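PDB 3ZED: RNA-directed RNA polymerase from Infectious pancreatic necrosis virus, which copies the viral RNA genome by template-directed joining of ribonucleoside triphosphates, probably both as free enzyme and covalently linked to the RNA. Local coordinates for residues R276-K288 against K734-A746. Numbering follows the deposited sequence.
Sequences RAATSADPEAGVK and KLRVSTLRDQALA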
ATOM      1  N   ARG B 276     -12.533 -13.664  24.776  1.00 71.04           N
ATOM      2  CA  ARG B 276     -13.369 -14.370  25.742  1.00 73.62           C
ATOM      3  C   ARG B 276     -13.847 -15.694  25.168  1.00 76.94           C
ATOM      4  O   ARG B 276     -13.736 -16.716  25.845  1.00 77.20           O
ATOM      5  CB  ARG B 276     -14.566 -13.506  26.159  1.00 75.04           C
ATOM      6  CG  ARG B 276     -14.370 -12.808  27.488  1.00 84.29           C
ATOM      7  CD  ARG B 276     -14.570 -11.317  27.380  1.00 92.43           C
ATOM      8  NE  ARG B 276     -15.981 -10.931  27.295  1.00100.45           N
ATOM      9  CZ  ARG B 276     -16.545  -9.986  28.045  1.00116.59           C
ATOM     10  NH1 ARG B 276     -15.828  -9.329  28.951  1.00 93.55           N
ATOM     11  NH2 ARG B 276     -17.833  -9.700  27.905  1.00112.60           N
ATOM     12  N   ALA B 277     -14.365 -15.675  23.921  1.00 72.28           N
ATOM     13  CA  ALA B 277     -14.878 -16.849  23.214  1.00 72.65           C
ATOM     14  C   ALA B 277     -13.817 -17.938  23.048  1.00 75.62           C
ATOM     15  O   ALA B 277     -14.137 -19.110  23.207  1.00 74.96           O
ATOM     16  CB  ALA B 277     -15.412 -16.442  21.855  1.00 72.17           C
ATOM     17  N   ALA B 278     -12.553 -17.545  22.775  1.00 72.66           N
ATOM     18  CA  ALA B 278     -11.416 -18.458  22.589  1.00 72.68           C
ATOM     19  C   ALA B 278     -11.030 -19.188  23.896  1.00 77.63           C
ATOM     20  O   ALA B 278     -10.462 -20.279  23.841  1.00 76.84           O
ATOM     21  CB  ALA B 278     -10.220 -17.694  22.039  1.00 71.51           C
ATOM     22  N   THR B 279     -11.356 -18.606  25.060  1.00 75.96           N
ATOM     23  CA  THR B 279     -11.037 -19.220  26.355  1.00 77.62           C
ATOM     24  C   THR B 279     -12.335 -19.661  27.091  1.00 83.06           C
ATOM     25  O   THR B 279     -12.337 -19.812  28.312  1.00 84.40           O
ATOM     26  CB  THR B 279     -10.152 -18.285  27.198  1.00 80.75           C
ATOM     27  OG1 THR B 279     -10.813 -17.033  27.358  1.00 85.04           O
ATOM     28  CG2 THR B 279      -8.771 -18.074  26.583  1.00 70.63           C
ATOM     29  N   SER B 280     -13.417 -19.902  26.323  1.00 78.60           N
ATOM     30  CA  SER B 280     -14.719 -20.348  26.823  1.00 79.40           C
ATOM     31  C   SER B 280     -14.795 -21.888  26.827  1.00 84.69           C
ATOM     32  O   SER B 280     -13.854 -22.551  26.385  1.00 82.00           O
ATOM     33  CB  SER B 280     -15.852 -19.744  25.988  1.00 79.80           C
ATOM     34  OG  SER B 280     -15.905 -20.248  24.662  1.00 78.31           O
ATOM     35  N   ALA B 281     -15.912 -22.449  27.337  1.00 85.77           N
ATOM     36  CA  ALA B 281     -16.130 -23.900  27.420  1.00 88.21           C
ATOM     37  C   ALA B 281     -16.225 -24.544  26.033  1.00 91.79           C
ATOM     38  O   ALA B 281     -15.899 -25.725  25.887  1.00 92.50           O
ATOM     39  CB  ALA B 281     -17.385 -24.201  28.223  1.00 91.28           C
ATOM     40  N   ASP B 282     -16.658 -23.768  25.022  1.00 86.86           N
ATOM     41  CA  ASP B 282     -16.761 -24.200  23.629  1.00 84.87           C
ATOM     42  C   ASP B 282     -16.131 -23.105  22.724  1.00 85.57           C
ATOM     43  O   ASP B 282     -16.866 -22.273  22.175  1.00 84.36           O
ATOM     44  CB  ASP B 282     -18.235 -24.504  23.260  1.00 87.75           C
ATOM     45  CG  ASP B 282     -18.467 -25.212  21.927  1.00101.56           C
ATOM     46  OD1 ASP B 282     -17.532 -25.226  21.075  1.00 99.94           O
ATOM     47  OD2 ASP B 282     -19.592 -25.716  21.714  1.00109.24           O
ATOM     48  N   PRO B 283     -14.772 -23.061  22.583  1.00 79.65           N
ATOM     49  CA  PRO B 283     -14.153 -22.023  21.731  1.00 76.17           C
ATOM     50  C   PRO B 283     -14.611 -22.069  20.270  1.00 78.91           C
ATOM     51  O   PRO B 283     -14.715 -21.003  19.652  1.00 76.74           O
ATOM     52  CB  PRO B 283     -12.648 -22.297  21.849  1.00 76.91           C
ATOM     53  CG  PRO B 283     -12.495 -23.112  23.086  1.00 83.72           C
ATOM     54  CD  PRO B 283     -13.740 -23.944  23.166  1.00 81.29           C
ATOM     55  N   GLU B 284     -14.920 -23.264  19.723  1.00 75.59           N
ATOM     56  CA  GLU B 284     -15.371 -23.356  18.335  1.00 74.55           C
ATOM     57  C   GLU B 284     -16.709 -22.617  18.111  1.00 79.18           C
ATOM     58  O   GLU B 284     -16.771 -21.754  17.233  1.00 78.02           O
ATOM     59  CB  GLU B 284     -15.459 -24.800  17.849  1.00 76.80           C
ATOM     60  CG  GLU B 284     -15.482 -24.891  16.333  1.00 88.86           C
ATOM     61  CD  GLU B 284     -14.827 -26.136  15.773  1.00104.17           C
ATOM     62  OE1 GLU B 284     -13.580 -26.156  15.641  1.00101.83           O
ATOM     63  OE2 GLU B 284     -15.570 -27.094  15.464  1.00 78.78           O
ATOM     64  N   ALA B 285     -17.748 -22.925  18.906  1.00 77.09           N
ATOM     65  CA  ALA B 285     -19.059 -22.277  18.781  1.00 77.00           C
ATOM     66  C   ALA B 285     -18.970 -20.787  19.123  1.00 80.98           C
ATOM     67  O   ALA B 285     -19.600 -19.974  18.455  1.00 79.54           O
ATOM     68  CB  ALA B 285     -20.082 -22.958  19.678  1.00 79.68           C
ATOM     69  N   GLY B 286     -18.179 -20.459  20.147  1.00 78.46           N
ATOM     70  CA  GLY B 286     -17.974 -19.104  20.638  1.00 77.51           C
ATOM     71  C   GLY B 286     -17.289 -18.204  19.641  1.00 79.84           C
ATOM     72  O   GLY B 286     -17.789 -17.110  19.365  1.00 80.05           O
ATOM     73  N   VAL B 287     -16.131 -18.646  19.105  1.00 74.16           N
ATOM     74  CA  VAL B 287     -15.335 -17.877  18.129  1.00 70.63           C
ATOM     75  C   VAL B 287     -16.146 -17.707  16.835  1.00 71.57           C
ATOM     76  O   VAL B 287     -16.226 -16.586  16.321  1.00 70.21           O
ATOM     77  CB  VAL B 287     -13.934 -18.510  17.890  1.00 73.50           C
ATOM     78  CG1 VAL B 287     -13.262 -17.979  16.628  1.00 70.87           C
ATOM     79  CG2 VAL B 287     -13.031 -18.299  19.104  1.00 73.88           C
ATOM     80  N   LYS B 288     -16.803 -18.788  16.369  1.00 67.17           N
ATOM     81  CA  LYS B 288     -17.630 -18.776  15.162  1.00 66.89           C
ATOM     82  C   LYS B 288     -18.823 -17.805  15.285  1.00 71.93           C
ATOM     83  O   LYS B 288     -19.135 -17.118  14.299  1.00 70.52           O
ATOM     84  CB  LYS B 288     -18.113 -20.183  14.798  1.00 70.01           C
ATOM     85  CG  LYS B 288     -17.096 -20.952  13.963  1.00 78.91           C
ATOM     86  CD  LYS B 288     -17.640 -22.285  13.471  1.00 86.98           C
ATOM     87  CE  LYS B 288     -16.690 -23.004  12.539  1.00 95.34           C
ATOM     88  NZ  LYS B 288     -16.976 -22.706  11.109  1.00103.20           N
ATOM     89  N   LYS B 734      -1.707 -24.262  12.339  1.00 61.59           N
ATOM     90  CA  LYS B 734      -2.082 -25.626  11.963  1.00 61.87           C
ATOM     91  C   LYS B 734      -3.234 -26.206  12.794  1.00 65.84           C
ATOM     92  O   LYS B 734      -3.942 -27.079  12.294  1.00 65.43           O
ATOM     93  CB  LYS B 734      -0.861 -26.558  12.084  1.00 64.79           C
ATOM     94  CG  LYS B 734       0.273 -26.220  11.107  1.00 72.78           C
ATOM     95  CD  LYS B 734       1.628 -26.550  11.709  1.00 75.56           C
ATOM     96  CE  LYS B 734       2.757 -26.313  10.749  1.00 71.43           C
ATOM     97  NZ  LYS B 734       4.068 -26.605  11.381  1.00 69.73           N
ATOM     98  N   LEU B 735      -3.430 -25.758  14.041  1.00 62.71           N
ATOM     99  CA  LEU B 735      -4.473 -26.318  14.917  1.00 63.53           C
ATOM    100  C   LEU B 735      -5.850 -25.665  14.732  1.00 67.37           C
ATOM    101  O   LEU B 735      -5.934 -24.456  14.537  1.00 66.16           O
ATOM    102  CB  LEU B 735      -4.042 -26.193  16.374  1.00 64.36           C
ATOM    103  CG  LEU B 735      -2.926 -27.130  16.838  1.00 69.74           C
ATOM    104  CD1 LEU B 735      -2.133 -26.499  17.978  1.00 69.51           C
ATOM    105  CD2 LEU B 735      -3.486 -28.483  17.272  1.00 73.49           C
ATOM    106  N   ARG B 736      -6.929 -26.466  14.846  1.00 65.13           N
ATOM    107  CA  ARG B 736      -8.317 -25.997  14.696  1.00 64.51           C
ATOM    108  C   ARG B 736      -8.748 -25.095  15.878  1.00 69.16           C
ATOM    109  O   ARG B 736      -8.129 -25.121  16.951  1.00 68.40           O
ATOM    110  CB  ARG B 736      -9.303 -27.172  14.498  1.00 64.02           C
ATOM    111  CG  ARG B 736      -9.395 -28.137  15.670  1.00 72.88           C
ATOM    112  CD  ARG B 736     -10.208 -29.369  15.345  1.00 82.69           C
ATOM    113  NE  ARG B 736     -11.643 -29.105  15.233  1.00 97.96           N
ATOM    114  CZ  ARG B 736     -12.532 -29.983  14.777  1.00120.06           C
ATOM    115  NH1 ARG B 736     -12.144 -31.192  14.386  1.00110.40           N
ATOM    116  NH2 ARG B 736     -13.817 -29.661  14.709  1.00111.02           N
ATOM    117  N   VAL B 737      -9.827 -24.307  15.656  1.00 66.71           N
ATOM    118  CA  VAL B 737     -10.381 -23.293  16.565  1.00 66.77           C
ATOM    119  C   VAL B 737     -10.894 -23.893  17.909  1.00 70.63           C
ATOM    120  O   VAL B 737     -10.825 -23.196  18.923  1.00 70.02           O
ATOM    121  CB  VAL B 737     -11.442 -22.442  15.798  1.00 70.28           C
ATOM    122  CG1 VAL B 737     -12.506 -21.848  16.698  1.00 71.36           C
ATOM    123  CG2 VAL B 737     -10.760 -21.338  14.993  1.00 67.99           C
ATOM    124  N   SER B 738     -11.328 -25.176  17.939  1.00 67.21           N
ATOM    125  CA  SER B 738     -11.803 -25.828  19.174  1.00 68.27           C
ATOM    126  C   SER B 738     -10.678 -25.983  20.236  1.00 71.04           C
ATOM    127  O   SER B 738     -10.984 -26.053  21.420  1.00 72.24           O
ATOM    128  CB  SER B 738     -12.416 -27.192  18.871  1.00 70.84           C
ATOM    129  OG  SER B 738     -11.460 -28.044  18.264  1.00 72.76           O
ATOM    130  N   THR B 739      -9.395 -25.970  19.809  1.00 65.58           N
ATOM    131  CA  THR B 739      -8.190 -26.105  20.650  1.00 65.12           C
ATOM    132  C   THR B 739      -7.632 -24.759  21.146  1.00 68.19           C
ATOM    133  O   THR B 739      -6.560 -24.745  21.752  1.00 68.44           O
ATOM    134  CB  THR B 739      -7.059 -26.815  19.851  1.00 71.51           C
ATOM    135  OG1 THR B 739      -6.513 -25.929  18.848  1.00 66.59           O
ATOM    136  CG2 THR B 739      -7.497 -28.131  19.221  1.00 67.89           C
ATOM    137  N   LEU B 740      -8.321 -23.633  20.881  1.00 65.11           N
ATOM    138  CA  LEU B 740      -7.793 -22.295  21.198  1.00 64.38           C
ATOM    139  C   LEU B 740      -7.550 -22.052  22.683  1.00 71.99           C
ATOM    140  O   LEU B 740      -6.577 -21.371  23.010  1.00 72.19           O
ATOM    141  CB  LEU B 740      -8.664 -21.166  20.622  1.00 62.62           C
ATOM    142  CG  LEU B 740      -8.458 -20.843  19.140  1.00 63.94           C
ATOM    143  CD1 LEU B 740      -9.528 -19.890  18.654  1.00 62.83           C
ATOM    144  CD2 LEU B 740      -7.049 -20.293  18.858  1.00 64.09           C
ATOM    145  N   ARG B 741      -8.393 -22.613  23.568  1.00 70.49           N
ATOM    146  CA  ARG B 741      -8.247 -22.458  25.012  1.00 72.21           C
ATOM    147  C   ARG B 741      -6.969 -23.163  25.504  1.00 76.86           C
ATOM    148  O   ARG B 741      -6.244 -22.606  26.330  1.00 77.64           O
ATOM    149  CB  ARG B 741      -9.494 -23.000  25.721  1.00 75.31           C
ATOM    150  CG  ARG B 741      -9.594 -22.643  27.195  1.00 84.35           C
ATOM    151  CD  ARG B 741      -9.831 -23.874  28.022  1.00103.59           C
ATOM    152  NE  ARG B 741     -11.252 -24.228  28.107  1.00121.29           N
ATOM    153  CZ  ARG B 741     -11.788 -25.341  27.612  1.00137.56           C
ATOM    154  NH1 ARG B 741     -11.030 -26.222  26.968  1.00122.32           N
ATOM    155  NH2 ARG B 741     -13.078 -25.591  27.773  1.00127.07           N
ATOM    156  N   ASP B 742      -6.682 -24.364  24.956  1.00 73.08           N
ATOM    157  CA  ASP B 742      -5.480 -25.137  25.273  1.00 73.54           C
ATOM    158  C   ASP B 742      -4.240 -24.375  24.813  1.00 75.05           C
ATOM    159  O   ASP B 742      -3.265 -24.298  25.562  1.00 76.78           O
ATOM    160  CB  ASP B 742      -5.539 -26.534  24.634  1.00 76.39           C
ATOM    161  CG  ASP B 742      -6.298 -27.563  25.453  1.00 92.18           C
ATOM    162  OD1 ASP B 742      -5.907 -27.803  26.624  1.00 94.79           O
ATOM    163  OD2 ASP B 742      -7.247 -28.163  24.914  1.00101.87           O
ATOM    164  N   GLN B 743      -4.312 -23.764  23.606  1.00 67.06           N
ATOM    165  CA  GLN B 743      -3.258 -22.924  23.017  1.00 64.58           C
ATOM    166  C   GLN B 743      -2.998 -21.691  23.863  1.00 64.42           C
ATOM    167  O   GLN B 743      -1.840 -21.305  24.023  1.00 62.19           O
ATOM    168  CB  GLN B 743      -3.624 -22.481  21.598  1.00 63.81           C
ATOM    169  CG  GLN B 743      -3.748 -23.630  20.590  1.00 75.58           C
ATOM    170  CD  GLN B 743      -4.055 -23.093  19.218  1.00 76.22           C
ATOM    171  OE1 GLN B 743      -3.306 -22.295  18.669  1.00 66.47           O
ATOM    172  NE2 GLN B 743      -5.175 -23.497  18.651  1.00 68.51           N
ATOM    173  N   ALA B 744      -4.078 -21.076  24.407  1.00 61.53           N
ATOM    174  CA  ALA B 744      -3.994 -19.888  25.278  1.00 62.05           C
ATOM    175  C   ALA B 744      -3.248 -20.257  26.553  1.00 68.08           C
ATOM    176  O   ALA B 744      -2.348 -19.525  26.958  1.00 67.10           O
ATOM    177  CB  ALA B 744      -5.386 -19.357  25.600  1.00 63.13           C
ATOM    178  N   LEU B 745      -3.546 -21.450  27.122  1.00 67.54           N
ATOM    179  CA  LEU B 745      -2.855 -21.966  28.311  1.00 70.57           C
ATOM    180  C   LEU B 745      -1.370 -22.210  28.010  1.00 74.03           C
ATOM    181  O   LEU B 745      -0.535 -21.999  28.881  1.00 75.40           O
ATOM    182  CB  LEU B 745      -3.516 -23.260  28.823  1.00 72.96           C
ATOM    183  CG  LEU B 745      -4.829 -23.120  29.610  1.00 80.26           C
ATOM    184  CD1 LEU B 745      -5.343 -24.499  30.077  1.00 82.77           C
ATOM    185  CD2 LEU B 745      -4.643 -22.270  30.870  1.00 84.71           C
ATOM    186  N   ALA B 746      -1.041 -22.605  26.771  1.00 68.46           N
ATOM    187  CA  ALA B 746       0.336 -22.860  26.360  1.00 68.99           C
ATOM    188  C   ALA B 746       1.171 -21.558  26.245  1.00 74.15           C
ATOM    189  O   ALA B 746       2.351 -21.563  26.600  1.00 75.27           O
ATOM    190  CB  ALA B 746       0.349 -23.612  25.044  1.00 68.82           C
TER
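L740 is the bump that residues 734-746 push into the angle between the end of helix 260-278 and the start of helix 283-293. Its CD1 branch reaches A278 CB and, 3.9 Å away, V287 CG2; the L740 and V287 side chains cross at about a right angle, and the small methyl of A278 lets the backbones come close. V737, with CG1 anti to its backbone N (chi1 153°), packs that branch 3.6 Å from E284 CA, beside V287 CB. P283 suits a first helical turn, which needs no N-H donor, and its ring rests on the carbonyl oxygens of V737 and S738. R741 lays CG 3.8 Å from T279 CA, then bends twice to bring its guanidinium obliquely to the 280-281 carbonyls; T279 CG2 meets A744 CB. E284 sets CB against S738 CA and CB (4.0 Å), and its OE2 accepts from R736 NH2 through the syn lone pair (3.2 Å, 157°), carboxylate and guanidinium planes 13° apart, while R736 NH1 bonds N776 O. Shape packing, largely apolar at its centre, thus joins this helical corner of the palm family region to the C-terminal region; the marginal salt bridge fixes how E284 and R736 are turned and probably offsets repulsion from nearby E784.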